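Putative oxidoreductase (Yersinia pestis, PDB 3KUX) is a putative oxidoreductase that probably binds a nicotinamide adenine dinucleotide cofactor in a Rossmann domain and carries a C-terminal alpha/beta domain of the same oxidoreductase family. Local coordinates at residues A[28-31]-A[32-35]; A[136-139]-A[140-144]; A[322-325]-A[326-330]; A[336-339]-A[340-344]. All coordinates share one frame; numbering follows the deposited sequence.

Interaction 1 (A[28-31]-A[32-35]); sequences MGTP and GLEL
Thr30 and Leu33 meet at the two ends of a type II beta turn that leads from helix 17-28 into strand 33-39, completing a beta-alpha-beta crossover of the Rossmann fold. Leu33 N donates to Thr30 O over 3.1 Å with an N-H...O angle of 153°, reaching the oxygen from above the carbonyl plane. Closing the turn brings the two side chains alongside each other, pointing the same way, with Thr30 CG2 3.7 Å from Leu33 CD1 and 3.8 Å from Leu33 CG. The threonine divides its branches between two tasks. Its methyl, opposite the backbone N, faces the leucine, whereas OG1 sits beside that N (chi1 -64°) and is hydrogen-bonded to Leu26 O in the last turn of the helix. Both side chains are buried and also touch Tyr306 and Arg310 of helix 303-313, and Pro31 O is hydrogen-bonded to Arg310 as well. Gly32 takes the third place of the turn with a phi of 95°, a backbone conformation readily adopted by glycine.

Beyond the turn, the segments 28-31 and 32-35 run nearly antiparallel, and Met28, a selenomethionine in the crystal, reaches across to Leu35. Its CB leads away from the strand, but bends at chi2 and chi3 bring the tip back: SE lies 4.4 Å from Leu35 CB, and the terminal CE 4.1 Å from Leu35 N.

Interaction 2 (A[136-139]-A[140-144]); sequences LKTL and LAEGS
Leu136 and Leu140 make a one-turn contact along the last stretch of helix 131-142, where the helix lies against the large mixed sheet of the C-terminal alpha/beta domain and ends at a glycine. Leu140 N donates to Leu136 O over 3.0 Å. Their side chains cross obliquely on the inner face, Leu136 CD1 resting 4.1 Å from both CG and CD2 of Leu140. Leu191 of helix 176-192 touches both leucines, while Phe151 and Tyr250 of the sheet add to the packing on Leu136.

The outer face follows a different logic. Thr138 and Glu142 lie alongside each other, pointing the same way, the glutamate extended beyond CG. With Thr138 OG1 beside the backbone N (chi1 -51°) and hydrogen-bonded to Leu134 O, the methyl is the branch nearest the carboxylate, CG2 lying 3.7 Å from Glu142 OE2.

Gly143, with a positive phi of 83°, takes the chain out of the helix, its N still donating to Leu139 O over 3.2 Å. The bend carries Ser144 back to the buried leucine, where the hydroxyl OG lies 3.4 Å from Leu139 CD1.

Interaction 3 (A[322-325]-A[326-330]); sequences PATE and AIKVM
Ala323 and Ile327 touch between the first and second turns of helix 323-342, whose N-cap position is held by Pro322, and the backbone bonds here trace a helix settling into its regular pattern. Ile327 N donates to Ala323 O over 2.8 Å. Lys328 N to Thr324 O and Val329 N to Glu325 O follow at 3.2 and 3.3 Å. Ala326 N makes only weak bonds within the pair of segments, to Pro322 O and to Ala323 O.

Van der Waals contacts here are made largely by side chains with the backbone. Ile327 CG1, placed beside its own backbone N (chi1 -64°), lies against Ala323 O, and Val329 CG2 lies against Glu325 O in the same manner. These two branched residues look to different neighbours: Ile327 packs on Ala107, Asn108 and Lys111 of helix 104-116, while Val329 packs on Leu185, Asp186 and Leu189 of helix 176-192.

Among the charged groups, Lys328 bends at chi2 and chi3 so that NZ comes to lie 4.2 Å from Glu325 CG, beside the aliphatic part of the glutamate. The charged ends do not join, for Glu325 OE2 remains 5.2 Å from Lys328 NZ. Glu325 OE1 instead makes a salt bridge to Arg128. A carboxylate in the first turn of a helix, with arginine bound and a lysine near, would probably be stabilised as an anion by the helix start as well as by both cations.

Interaction 4 (A[336-339]-A[340-344]); sequences GIAS and DQQKK
Ser339 and Lys344 pair twice at the C-terminal end of helix 323-342, and this is the close-knit side of the contact. Lys344 N donates to Ser339 O over 3.1 Å, in the carbonyl plane, and the serine hydroxyl returns a bond, OG to Lys344 O at 2.6 Å, approaching nearly in line with that carbonyl. The hydroxyl can do so because it is swung opposite its own backbone N (chi1 156°), toward the chain that folds back. OG is also hydrogen-bonded to Val200 N of strand 197-203, so this buried serine links the helix end to the sheet. Leu346 of the edge strand 346-347 packs on Ser339 and Ala338.

The fold-back is a Schellman motif, with Lys343 as the C-prime residue at a positive phi of 49°. Its second bond, from Lys343 N to Asp340 O, is weak and doubtful. As modelled, Lys343 NZ forms a salt bridge with Asp340 OD1 at 3.1 Å, coming from above the carboxylate plane, though the placing of the lysine chain is less sure; the same oxygen accepts from Leu202 N.

Gln341 and Gln342 belong to the exposed side, both extended beyond CG. Gln341 crosses Ile337 at a slant, its OE1 3.4 Å from Ile337 CG2. More loosely still, Gln341 NE2 and Gln342 NE2 each lie 4.4 Å from Ala338 CB.

Overall arrangement
The four contacts follow one another along the chain without touching, and they divide between the Rossmann part and the C-terminal alpha/beta part of the chain. Interaction 1 belongs to the Rossmann part and lies at the start of strand 33-39; the nucleotide in such folds binds at the other, C-terminal ends of the parallel strands. Interactions 3 and 4 sit at the beginning and the end of helix 323-342, with centres 21 Å apart, and interaction 2 ends a different helix of the C-terminal part. Interaction 3 is the most central, its centre about 11 Å from the centre of the chain, whereas interactions 1 and 4 lie on opposite sides of it, 43 Å apart between centres.

Interaction 1 (A[28-31]-A[32-35])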
loop_
_atom_site.group_PDB
_atom_site.type_symbol
_atom_site.label_atom_id
_atom_site.label_comp_id
_atom_site.label_asym_id
_atom_site.label_seq_id
_atom_site.Cartn_x
_atom_site.Cartn_y
_atom_site.Cartn_z
HETATM N N MSE A 28 8.748 -8.104 13.156
HETATM C CA MSE A 28 9.134 -9.243 13.963
HETATM C C MSE A 28 9.702 -10.360 13.092
HETATM O O MSE A 28 10.692 -10.995 13.448
HETATM C CB MSE A 28 7.927 -9.756 14.748
HETATM C CG MSE A 28 8.283 -10.417 16.067
HETATM SE SE MSE A 28 9.098 -9.165 17.337
HETATM C CE MSE A 28 10.901 -9.063 16.577
ATOM N N GLY A 29 9.073 -10.585 11.943
ATOM C CA GLY A 29 9.424 -11.712 11.087
ATOM C C GLY A 29 10.580 -11.427 10.151
ATOM O O GLY A 29 10.967 -12.276 9.349
ATOM N N THR A 30 11.137 -10.229 10.262
ATOM C CA THR A 30 12.212 -9.797 9.382
ATOM C C THR A 30 13.577 -9.836 10.080
ATOM O O THR A 30 13.825 -9.075 11.026
ATOM C CB THR A 30 11.931 -8.377 8.846
ATOM O OG1 THR A 30 10.752 -8.402 8.033
ATOM C CG2 THR A 30 13.102 -7.870 8.020
ATOM N N PRO A 31 14.467 -10.730 9.617
ATOM C CA PRO A 31 15.816 -10.805 10.171
ATOM C C PRO A 31 16.537 -9.486 9.939
ATOM O O PRO A 31 16.365 -8.864 8.890
ATOM C CB PRO A 31 16.481 -11.920 9.352
ATOM C CG PRO A 31 15.370 -12.678 8.734
ATOM C CD PRO A 31 14.270 -11.682 8.514
ATOM N N GLY A 32 17.327 -9.057 10.916
ATOM C CA GLY A 32 18.011 -7.777 10.823
ATOM C C GLY A 32 17.230 -6.669 11.502
ATOM O O GLY A 32 17.800 -5.648 11.878
ATOM N N LEU A 33 15.924 -6.865 11.657
ATOM C CA LEU A 33 15.089 -5.893 12.357
ATOM C C LEU A 33 14.677 -6.396 13.741
ATOM O O LEU A 33 14.292 -7.557 13.907
ATOM C CB LEU A 33 13.848 -5.547 11.532
ATOM C CG LEU A 33 14.046 -4.848 10.184
ATOM C CD1 LEU A 33 12.697 -4.534 9.547
ATOM C CD2 LEU A 33 14.871 -3.580 10.342
ATOM N N GLU A 34 14.768 -5.512 14.729
ATOM C CA GLU A 34 14.401 -5.833 16.105
ATOM C C GLU A 34 13.445 -4.779 16.656
ATOM O O GLU A 34 13.824 -3.621 16.846
ATOM C CB GLU A 34 15.651 -5.930 16.994
ATOM C CG GLU A 34 15.356 -5.918 18.493
ATOM C CD GLU A 34 16.614 -5.961 19.355
ATOM O OE1 GLU A 34 17.476 -6.839 19.121
ATOM O OE2 GLU A 34 16.734 -5.124 20.278
ATOM N N LEU A 35 12.203 -5.181 16.900
ATOM C CA LEU A 35 11.212 -4.272 17.459
ATOM C C LEU A 35 11.565 -3.949 18.913
ATOM O O LEU A 35 11.129 -4.631 19.844
ATOM C CB LEU A 35 9.804 -4.865 17.349
ATOM C CG LEU A 35 8.657 -4.019 17.904
ATOM C CD1 LEU A 35 8.560 -2.688 17.179
ATOM C CD2 LEU A 35 7.343 -4.773 17.814
#

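Interaction 2 (A[136-139]-A[140-144])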
loop_
_atom_site.group_PDB
_atom_site.type_symbol
_atom_site.label_atom_id
_atom_site.label_comp_id
_atom_site.label_asym_id
_atom_site.label_seq_id
_atom_site.Cartn_x
_atom_site.Cartn_y
_atom_site.Cartn_z
ATOM N N LEU A 136 1.341 -10.267 -12.077
ATOM C CA LEU A 136 1.095 -9.400 -13.218
ATOM C C LEU A 136 2.368 -8.737 -13.748
ATOM O O LEU A 136 2.641 -8.792 -14.951
ATOM C CB LEU A 136 0.060 -8.346 -12.854
ATOM C CG LEU A 136 -0.288 -7.366 -13.966
ATOM C CD1 LEU A 136 -0.777 -8.114 -15.195
ATOM C CD2 LEU A 136 -1.326 -6.383 -13.466
ATOM N N LYS A 137 3.144 -8.114 -12.859
ATOM C CA LYS A 137 4.427 -7.513 -13.246
ATOM C C LYS A 137 5.246 -8.477 -14.094
ATOM O O LYS A 137 5.824 -8.094 -15.109
ATOM C CB LYS A 137 5.242 -7.105 -12.017
ATOM C CG LYS A 137 4.812 -5.796 -11.373
ATOM C CD LYS A 137 5.690 -5.449 -10.171
ATOM C CE LYS A 137 7.142 -5.287 -10.581
ATOM N NZ LYS A 137 8.006 -4.888 -9.438
ATOM N N THR A 138 5.282 -9.734 -13.666
ATOM C CA THR A 138 6.044 -10.764 -14.355
ATOM C C THR A 138 5.445 -11.102 -15.717
ATOM O O THR A 138 6.173 -11.345 -16.682
ATOM C CB THR A 138 6.138 -12.040 -13.503
ATOM O OG1 THR A 138 6.601 -11.701 -12.189
ATOM C CG2 THR A 138 7.097 -13.031 -14.125
ATOM N N LEU A 139 4.119 -11.117 -15.799
ATOM C CA LEU A 139 3.444 -11.413 -17.062
ATOM C C LEU A 139 3.717 -10.346 -18.126
ATOM O O LEU A 139 3.912 -10.659 -19.301
ATOM C CB LEU A 139 1.938 -11.567 -16.847
ATOM C CG LEU A 139 1.098 -11.770 -18.109
ATOM C CD1 LEU A 139 1.400 -13.116 -18.742
ATOM C CD2 LEU A 139 -0.389 -11.630 -17.805
ATOM N N LEU A 140 3.721 -9.084 -17.709
ATOM C CA LEU A 140 3.973 -7.985 -18.630
ATOM C C LEU A 140 5.431 -7.995 -19.053
ATOM O O LEU A 140 5.757 -7.709 -20.204
ATOM C CB LEU A 140 3.639 -6.643 -17.978
ATOM C CG LEU A 140 2.218 -6.469 -17.439
ATOM C CD1 LEU A 140 2.051 -5.092 -16.811
ATOM C CD2 LEU A 140 1.172 -6.705 -18.529
ATOM N N ALA A 141 6.312 -8.327 -18.115
ATOM C CA ALA A 141 7.739 -8.327 -18.388
ATOM C C ALA A 141 8.074 -9.337 -19.478
ATOM O O ALA A 141 9.000 -9.132 -20.261
ATOM C CB ALA A 141 8.525 -8.622 -17.120
ATOM N N GLU A 142 7.308 -10.421 -19.533
ATOM C CA GLU A 142 7.568 -11.480 -20.504
ATOM C C GLU A 142 6.907 -11.218 -21.855
ATOM O O GLU A 142 7.334 -11.752 -22.873
ATOM C CB GLU A 142 7.184 -12.844 -19.930
ATOM C CG GLU A 142 7.935 -13.154 -18.631
ATOM C CD GLU A 142 7.752 -14.585 -18.155
ATOM O OE1 GLU A 142 7.125 -15.384 -18.886
ATOM O OE2 GLU A 142 8.238 -14.907 -17.047
ATOM N N GLY A 143 5.868 -10.391 -21.861
ATOM C CA GLY A 143 5.330 -9.856 -23.103
ATOM C C GLY A 143 4.359 -10.712 -23.897
ATOM O O GLY A 143 4.034 -10.374 -25.036
ATOM N N SER A 144 3.870 -11.802 -23.317
ATOM C CA SER A 144 2.928 -12.658 -24.046
ATOM C C SER A 144 1.593 -11.983 -24.412
ATOM O O SER A 144 0.993 -12.319 -25.430
ATOM C CB SER A 144 2.698 -14.000 -23.330
ATOM O OG SER A 144 2.275 -13.829 -21.988
#

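Interaction 3 (A[322-325]-A[326-330])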
loop_
_atom_site.group_PDB
_atom_site.type_symbol
_atom_site.label_atom_id
_atom_site.label_comp_id
_atom_site.label_asym_id
_atom_site.label_seq_id
_atom_site.Cartn_x
_atom_site.Cartn_y
_atom_site.Cartn_z
ATOM N N PRO A 322 10.099 5.216 -2.083
ATOM C CA PRO A 322 10.519 6.578 -1.804
ATOM C C PRO A 322 9.324 7.488 -1.543
ATOM O O PRO A 322 8.257 7.304 -2.138
ATOM C CB PRO A 322 11.215 7.001 -3.102
ATOM C CG PRO A 322 11.588 5.725 -3.778
ATOM C CD PRO A 322 10.499 4.774 -3.429
ATOM N N ALA A 323 9.514 8.462 -0.658
ATOM C CA ALA A 323 8.506 9.481 -0.404
ATOM C C ALA A 323 8.066 10.084 -1.729
ATOM O O ALA A 323 6.876 10.269 -1.970
ATOM C CB ALA A 323 9.066 10.555 0.514
ATOM N N THR A 324 9.041 10.381 -2.582
ATOM C CA THR A 324 8.784 10.880 -3.929
ATOM C C THR A 324 7.567 10.232 -4.579
ATOM O O THR A 324 6.690 10.919 -5.108
ATOM C CB THR A 324 10.004 10.646 -4.841
ATOM O OG1 THR A 324 10.881 11.774 -4.757
ATOM C CG2 THR A 324 9.572 10.452 -6.295
ATOM N N GLU A 325 7.526 8.903 -4.537
ATOM C CA GLU A 325 6.483 8.144 -5.214
ATOM C C GLU A 325 5.164 8.202 -4.463
ATOM O O GLU A 325 4.090 8.157 -5.070
ATOM C CB GLU A 325 6.931 6.693 -5.423
ATOM C CG GLU A 325 7.986 6.537 -6.515
ATOM C CD GLU A 325 8.551 5.130 -6.600
ATOM O OE1 GLU A 325 8.415 4.368 -5.620
ATOM O OE2 GLU A 325 9.139 4.789 -7.648
ATOM N N ALA A 326 5.246 8.303 -3.141
ATOM C CA ALA A 326 4.050 8.411 -2.323
ATOM C C ALA A 326 3.383 9.745 -2.609
ATOM O O ALA A 326 2.165 9.828 -2.755
ATOM C CB ALA A 326 4.395 8.287 -0.849
ATOM N N ILE A 327 4.202 10.786 -2.707
ATOM C CA ILE A 327 3.715 12.134 -2.974
ATOM C C ILE A 327 2.981 12.223 -4.316
ATOM O O ILE A 327 1.943 12.879 -4.419
ATOM C CB ILE A 327 4.863 13.157 -2.918
ATOM C CG1 ILE A 327 5.441 13.214 -1.497
ATOM C CG2 ILE A 327 4.384 14.527 -3.390
ATOM C CD1 ILE A 327 6.741 13.990 -1.388
ATOM N N LYS A 328 3.514 11.551 -5.334
ATOM C CA LYS A 328 2.838 11.486 -6.630
ATOM C C LYS A 328 1.454 10.845 -6.528
ATOM O O LYS A 328 0.500 11.317 -7.153
ATOM C CB LYS A 328 3.702 10.757 -7.661
ATOM C CG LYS A 328 4.583 11.694 -8.490
ATOM C CD LYS A 328 5.962 11.095 -8.773
ATOM C CE LYS A 328 5.869 9.802 -9.574
ATOM N NZ LYS A 328 7.197 9.138 -9.695
ATOM N N VAL A 329 1.343 9.779 -5.736
ATOM C CA VAL A 329 0.065 9.094 -5.549
ATOM C C VAL A 329 -0.900 10.010 -4.811
ATOM O O VAL A 329 -2.092 10.075 -5.112
ATOM C CB VAL A 329 0.235 7.792 -4.745
ATOM C CG1 VAL A 329 -1.120 7.208 -4.384
ATOM C CG2 VAL A 329 1.071 6.783 -5.527
HETATM N N MSE A 330 -0.357 10.728 -3.843
HETATM C CA MSE A 330 -1.116 11.668 -3.048
HETATM C C MSE A 330 -1.664 12.789 -3.930
HETATM O O MSE A 330 -2.790 13.251 -3.733
HETATM C CB MSE A 330 -0.195 12.240 -1.990
HETATM C CG MSE A 330 -0.819 12.459 -0.648
HETATM SE SE MSE A 330 0.604 12.708 0.666
HETATM C CE MSE A 330 -0.316 14.009 1.794
#

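Interaction 4 (A[336-339]-A[340-344])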
loop_
_atom_site.group_PDB
_atom_site.type_symbol
_atom_site.label_atom_id
_atom_site.label_comp_id
_atom_site.label_asym_id
_atom_site.label_seq_id
_atom_site.Cartn_x
_atom_site.Cartn_y
_atom_site.Cartn_z
ATOM N N GLY A 336 -8.168 13.507 -8.069
ATOM C CA GLY A 336 -9.404 12.740 -8.182
ATOM C C GLY A 336 -10.569 13.525 -7.612
ATOM O O GLY A 336 -11.633 13.615 -8.232
ATOM N N ILE A 337 -10.356 14.098 -6.426
ATOM C CA ILE A 337 -11.347 14.949 -5.771
ATOM C C ILE A 337 -11.729 16.127 -6.653
ATOM O O ILE A 337 -12.909 16.416 -6.830
ATOM C CB ILE A 337 -10.823 15.516 -4.439
ATOM C CG1 ILE A 337 -10.417 14.387 -3.487
ATOM C CG2 ILE A 337 -11.869 16.427 -3.795
ATOM C CD1 ILE A 337 -11.582 13.582 -2.978
ATOM N N ALA A 338 -10.728 16.819 -7.188
ATOM C CA ALA A 338 -10.980 17.963 -8.057
ATOM C C ALA A 338 -11.757 17.512 -9.282
ATOM O O ALA A 338 -12.789 18.092 -9.623
ATOM C CB ALA A 338 -9.676 18.614 -8.474
ATOM N N SER A 339 -11.252 16.467 -9.936
ATOM C CA SER A 339 -11.884 15.927 -11.137
ATOM C C SER A 339 -13.341 15.598 -10.879
ATOM O O SER A 339 -14.201 15.844 -11.720
ATOM C CB SER A 339 -11.153 14.676 -11.624
ATOM O OG SER A 339 -12.014 13.847 -12.391
ATOM N N ASP A 340 -13.614 15.037 -9.709
ATOM C CA ASP A 340 -14.977 14.681 -9.358
ATOM C C ASP A 340 -15.822 15.932 -9.169
ATOM O O ASP A 340 -16.979 15.974 -9.578
ATOM C CB ASP A 340 -15.012 13.834 -8.090
ATOM C CG ASP A 340 -16.421 13.506 -7.665
ATOM O OD1 ASP A 340 -17.080 12.707 -8.360
ATOM O OD2 ASP A 340 -16.877 14.063 -6.645
ATOM N N GLN A 341 -15.240 16.950 -8.545
ATOM C CA GLN A 341 -15.950 18.197 -8.314
ATOM C C GLN A 341 -16.355 18.845 -9.631
ATOM O O GLN A 341 -17.443 19.415 -9.745
ATOM C CB GLN A 341 -15.087 19.156 -7.501
ATOM C CG GLN A 341 -14.820 18.690 -6.093
ATOM C CD GLN A 341 -13.727 19.491 -5.418
ATOM O OE1 GLN A 341 -13.531 19.401 -4.205
ATOM N NE2 GLN A 341 -13.005 20.282 -6.202
ATOM N N GLN A 342 -15.478 18.752 -10.626
ATOM C CA GLN A 342 -15.723 19.378 -11.920
ATOM C C GLN A 342 -16.348 18.409 -12.917
ATOM O O GLN A 342 -16.762 18.810 -14.003
ATOM C CB GLN A 342 -14.423 19.936 -12.501
ATOM C CG GLN A 342 -13.649 20.858 -11.566
ATOM C CD GLN A 342 -12.292 21.263 -12.135
ATOM O OE1 GLN A 342 -12.105 21.343 -13.353
ATOM N NE2 GLN A 342 -11.339 21.522 -11.251
ATOM N N LYS A 343 -16.421 17.136 -12.551
ATOM C CA LYS A 343 -16.848 16.110 -13.495
ATOM C C LYS A 343 -16.059 16.275 -14.791
ATOM O O LYS A 343 -16.631 16.301 -15.882
ATOM C CB LYS A 343 -18.351 16.204 -13.790
ATOM C CG LYS A 343 -19.258 16.392 -12.578
ATOM C CD LYS A 343 -18.999 15.368 -11.474
ATOM C CE LYS A 343 -19.240 13.937 -11.931
ATOM N NZ LYS A 343 -18.928 12.966 -10.835
ATOM N N LYS A 344 -14.746 16.416 -14.667
ATOM C CA LYS A 344 -13.872 16.497 -15.829
ATOM C C LYS A 344 -12.726 15.525 -15.680
ATOM O O LYS A 344 -12.317 15.203 -14.563
ATOM C CB LYS A 344 -13.280 17.903 -15.989
ATOM C CG LYS A 344 -14.018 18.793 -16.964
ATOM C CD LYS A 344 -13.061 19.729 -17.693
ATOM C CE LYS A 344 -12.131 18.945 -18.613
ATOM N NZ LYS A 344 -11.612 19.758 -19.753
#